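Local coordinates for catalase (PDB 4QOL) that breaks down hydrogen peroxide at a haem and also shows peroxidase-like reactivity towards phenolic substrates, at the interface of chains A and B. Numbering follows the deposited sequence. Chains: chain A/B, Catalase.

Contacts 1 and 2 belong to the same two-fold symmetric A/B interface. The centres of their C-alpha atoms are about 39 Å apart, and they share no residue. In contact 1 the N-terminal segment of chain B lies against chain A, at the start of helix 331-348. In contact 2 the chain B loop between helices 143-150 and 161-169 meets the start of helix 307-312 of chain A. Each patch recurs with the chains exchanged. Catalases of this family are homotetramers, and four copies make up the deposited assembly. The two patches therefore help hold the subunit pair together at well-separated points.

Contact 1: the interface of chains A and B. Residues chain A 329, 331, 334, 406; chain B 30-32.
The flat side-chain amide of A:Gln334 meets the puckered ring of B:Pro31 here. One face of the amide carries B:Pro31 and the backbone N of B:Ser32. The ring carbon CB of B:Pro31 lies over that face, 3.8 Å from A:Gln334 CD. The other face turns back towards the backbone of its own helix, 331-348. Water 1 sits at the oxygen end, 2.7 Å from A:Gln334 OE1, and leads on to B:Ser32 O.

A:Gln334 and A:Leu406 meet the B:Pro31 ring at its edge. A:Leu406 comes from the other side of the ring and touches it tip first, with CD2 3.8 Å from B:Pro31 CD. Over one ring face lies the CB of A:Glu329, 3.9 Å from B:Pro31 N.

The A:Gln334 chain bends at chi2 (-85°), which carries its amide alongside the proline. OE1 then accepts a hydrogen bond from B:Ser32 N at 3.0 Å. The bond is straight at the hydrogen (178°), but the donor stands 49° above the carbonyl plane. An alanine here would probably leave B:Ser32 N and water 1 without this acceptor, and open a gap beside the proline ring.

Water extends the polar contact. Water 3 bridges A:Glu329 O and B:Gly30 O, two carbonyl acceptors that have no direct hydrogen bond to each other. It also meets the hydroxyl of B:Ser32. That hydroxyl packs against the A:Gln334 chain, with B:Ser32 OG 3.4 Å from A:Gln334 CB. The same B:Ser32 OG lies 2.7 Å from water 2, which bridges to A:Lys331 O.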
# COMPACT_ATOMS: atom_id res chain seq x y z
N GLU A 329 -14.71 -30.85 5.55
CA GLU A 329 -15.16 -30.11 6.73
C GLU A 329 -14.10 -29.77 7.80
O GLU A 329 -14.38 -29.04 8.74
CB GLU A 329 -16.35 -30.91 7.30
CG GLU A 329 -16.02 -32.41 7.40
CD GLU A 329 -16.36 -33.39 6.17
OE1 GLU A 329 -16.29 -33.16 4.93
OE2 GLU A 329 -16.67 -34.58 6.45
N LYS A 331 -11.74 -28.13 10.20
CA LYS A 331 -11.99 -26.78 10.57
C LYS A 331 -10.67 -25.94 10.43
O LYS A 331 -10.73 -24.74 10.41
CB LYS A 331 -12.48 -26.63 12.01
CG LYS A 331 -13.82 -27.29 12.30
CD LYS A 331 -14.23 -27.06 13.76
CE LYS A 331 -15.37 -28.00 14.13
NZ LYS A 331 -15.72 -27.77 15.54
N GLN A 334 -10.73 -25.18 6.65
CA GLN A 334 -11.72 -24.17 6.37
C GLN A 334 -11.17 -22.73 6.47
O GLN A 334 -11.47 -21.90 5.64
CB GLN A 334 -12.97 -24.35 7.23
CG GLN A 334 -13.72 -25.65 6.97
CD GLN A 334 -14.69 -25.60 5.83
OE1 GLN A 334 -15.52 -24.70 5.75
NE2 GLN A 334 -14.58 -26.53 4.92
N LEU A 406 -24.84 -32.06 5.63
CA LEU A 406 -24.53 -31.47 6.92
C LEU A 406 -25.13 -32.34 8.00
O LEU A 406 -26.30 -32.75 7.91
CB LEU A 406 -25.14 -30.07 7.02
CG LEU A 406 -24.73 -29.08 5.91
CD1 LEU A 406 -25.62 -27.85 5.93
CD2 LEU A 406 -23.27 -28.73 6.06
N GLY B 30 -18.87 -29.72 11.28
CA GLY B 30 -19.31 -29.37 9.90
C GLY B 30 -18.42 -28.27 9.42
O GLY B 30 -17.53 -27.76 10.18
N PRO B 31 -18.62 -27.85 8.16
CA PRO B 31 -17.90 -26.70 7.63
C PRO B 31 -18.24 -25.36 8.28
O PRO B 31 -19.20 -25.22 9.06
CB PRO B 31 -18.34 -26.68 6.14
CG PRO B 31 -19.69 -27.24 6.19
CD PRO B 31 -19.66 -28.31 7.25
N SER B 32 -17.39 -24.36 8.01
CA SER B 32 -17.37 -23.11 8.75
C SER B 32 -18.23 -22.05 8.13
O SER B 32 -18.34 -21.97 6.91
CB SER B 32 -15.91 -22.59 8.86
OG SER B 32 -15.13 -23.42 9.70
O HOH W 1 -17.58 -23.44 4.59
O HOH W 2 -12.67 -22.62 10.45
O HOH W 3 -15.29 -26.36 9.46

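Contact 2: the interface of chains A and B. Residues chain A 304-308; chain B 154-155.
B:Val155 and B:Pro154 bury the most surface in this patch, 52 and 47 Å². Their short loop segment meets the chain A stretch from A:Pro304 into helix 307-312.

B:Val155 uses both methyl branches. CG1 points at a backbone carbonyl, 3.4 Å from A:Pro304 O. CG2 meets the next carbonyl, 3.5 Å from A:Glu305 O. With CG1 anti to the backbone N (chi1 -170°), the branches spread over these successive peptide groups. The contact is van der Waals packing of methyls against backbone oxygens.

B:Pro154 contributes mainly its carbonyl oxygen. That oxygen accepts a hydrogen bond from A:Phe307 N at 2.8 Å. The donor approaches almost in line with the carbonyl bond, with a C=O...N angle of 165°. Water 4 is a second partner, 2.8 Å from B:Pro154 O. The water also lies 2.9 Å from A:Phe308 N. One carbonyl thus serves two amides in the first turn of helix 307-312, one directly and one through water. The positive end of the helix dipole would be expected to strengthen this grip.

A:Phe307 meets chain B through its backbone and CB, the latter 3.4 Å from B:Pro154 O. Its CG is anti to the backbone N (chi1 -177°), and the ring is directed away from the contact. The side chain of A:Asn306 lies roughly perpendicular to that of B:Pro154. Its amide ND2 comes no nearer than 3.8 Å to B:Pro154 O, a packing contact.

The patch lets a loop of one subunit cap a helix start of the other, and so helps join the subunits of the catalase assembly.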
# COMPACT_ATOMS: atom_id res chain seq x y z
N PRO A 304 13.75 -21.23 -11.64
CA PRO A 304 13.18 -19.97 -12.15
C PRO A 304 14.19 -19.06 -12.77
O PRO A 304 15.44 -19.16 -12.49
CB PRO A 304 12.58 -19.30 -10.89
CG PRO A 304 12.43 -20.46 -9.91
CD PRO A 304 13.62 -21.34 -10.17
N GLU A 305 13.68 -18.15 -13.58
CA GLU A 305 14.61 -17.12 -14.15
C GLU A 305 14.92 -15.98 -13.21
O GLU A 305 15.97 -15.38 -13.33
CB GLU A 305 14.00 -16.57 -15.44
CG GLU A 305 13.94 -17.62 -16.55
CD GLU A 305 15.36 -18.15 -16.88
OE1 GLU A 305 15.69 -19.37 -16.59
OE2 GLU A 305 16.16 -17.32 -17.39
N ASN A 306 13.98 -15.66 -12.31
CA ASN A 306 14.19 -14.54 -11.37
C ASN A 306 13.51 -14.91 -10.04
O ASN A 306 12.33 -15.25 -9.99
CB ASN A 306 13.62 -13.24 -11.90
CG ASN A 306 13.84 -12.08 -10.95
OD1 ASN A 306 12.98 -11.74 -10.13
ND2 ASN A 306 14.98 -11.40 -11.11
N PHE A 307 14.29 -14.92 -8.99
CA PHE A 307 13.78 -15.44 -7.72
C PHE A 307 12.63 -14.58 -7.20
O PHE A 307 11.59 -15.09 -6.74
CB PHE A 307 14.93 -15.51 -6.70
CG PHE A 307 14.53 -16.12 -5.37
CD1 PHE A 307 14.01 -15.34 -4.38
CD2 PHE A 307 14.67 -17.46 -5.16
CE1 PHE A 307 13.61 -15.90 -3.19
CE2 PHE A 307 14.40 -18.02 -3.94
CZ PHE A 307 13.84 -17.26 -2.95
N PHE A 308 12.82 -13.27 -7.19
CA PHE A 308 11.74 -12.40 -6.68
C PHE A 308 10.43 -12.60 -7.47
O PHE A 308 9.34 -12.74 -6.89
CB PHE A 308 12.17 -10.94 -6.70
CG PHE A 308 11.12 -9.98 -6.26
CD1 PHE A 308 10.96 -9.64 -4.94
CD2 PHE A 308 10.20 -9.47 -7.18
CE1 PHE A 308 9.93 -8.78 -4.56
CE2 PHE A 308 9.19 -8.56 -6.79
CZ PHE A 308 9.04 -8.23 -5.50
N PRO B 154 20.17 -12.59 -8.22
CA PRO B 154 18.72 -12.51 -8.46
C PRO B 154 18.10 -13.75 -9.09
O PRO B 154 16.87 -13.89 -9.03
CB PRO B 154 18.59 -11.31 -9.40
CG PRO B 154 19.84 -11.35 -10.18
CD PRO B 154 20.87 -11.68 -9.14
N VAL B 155 18.93 -14.68 -9.57
CA VAL B 155 18.42 -16.01 -9.98
C VAL B 155 18.42 -16.97 -8.79
O VAL B 155 17.44 -17.68 -8.59
CB VAL B 155 19.19 -16.54 -11.20
CG1 VAL B 155 18.52 -17.79 -11.76
CG2 VAL B 155 19.28 -15.44 -12.26
O HOH W 4 15.38 -12.00 -7.69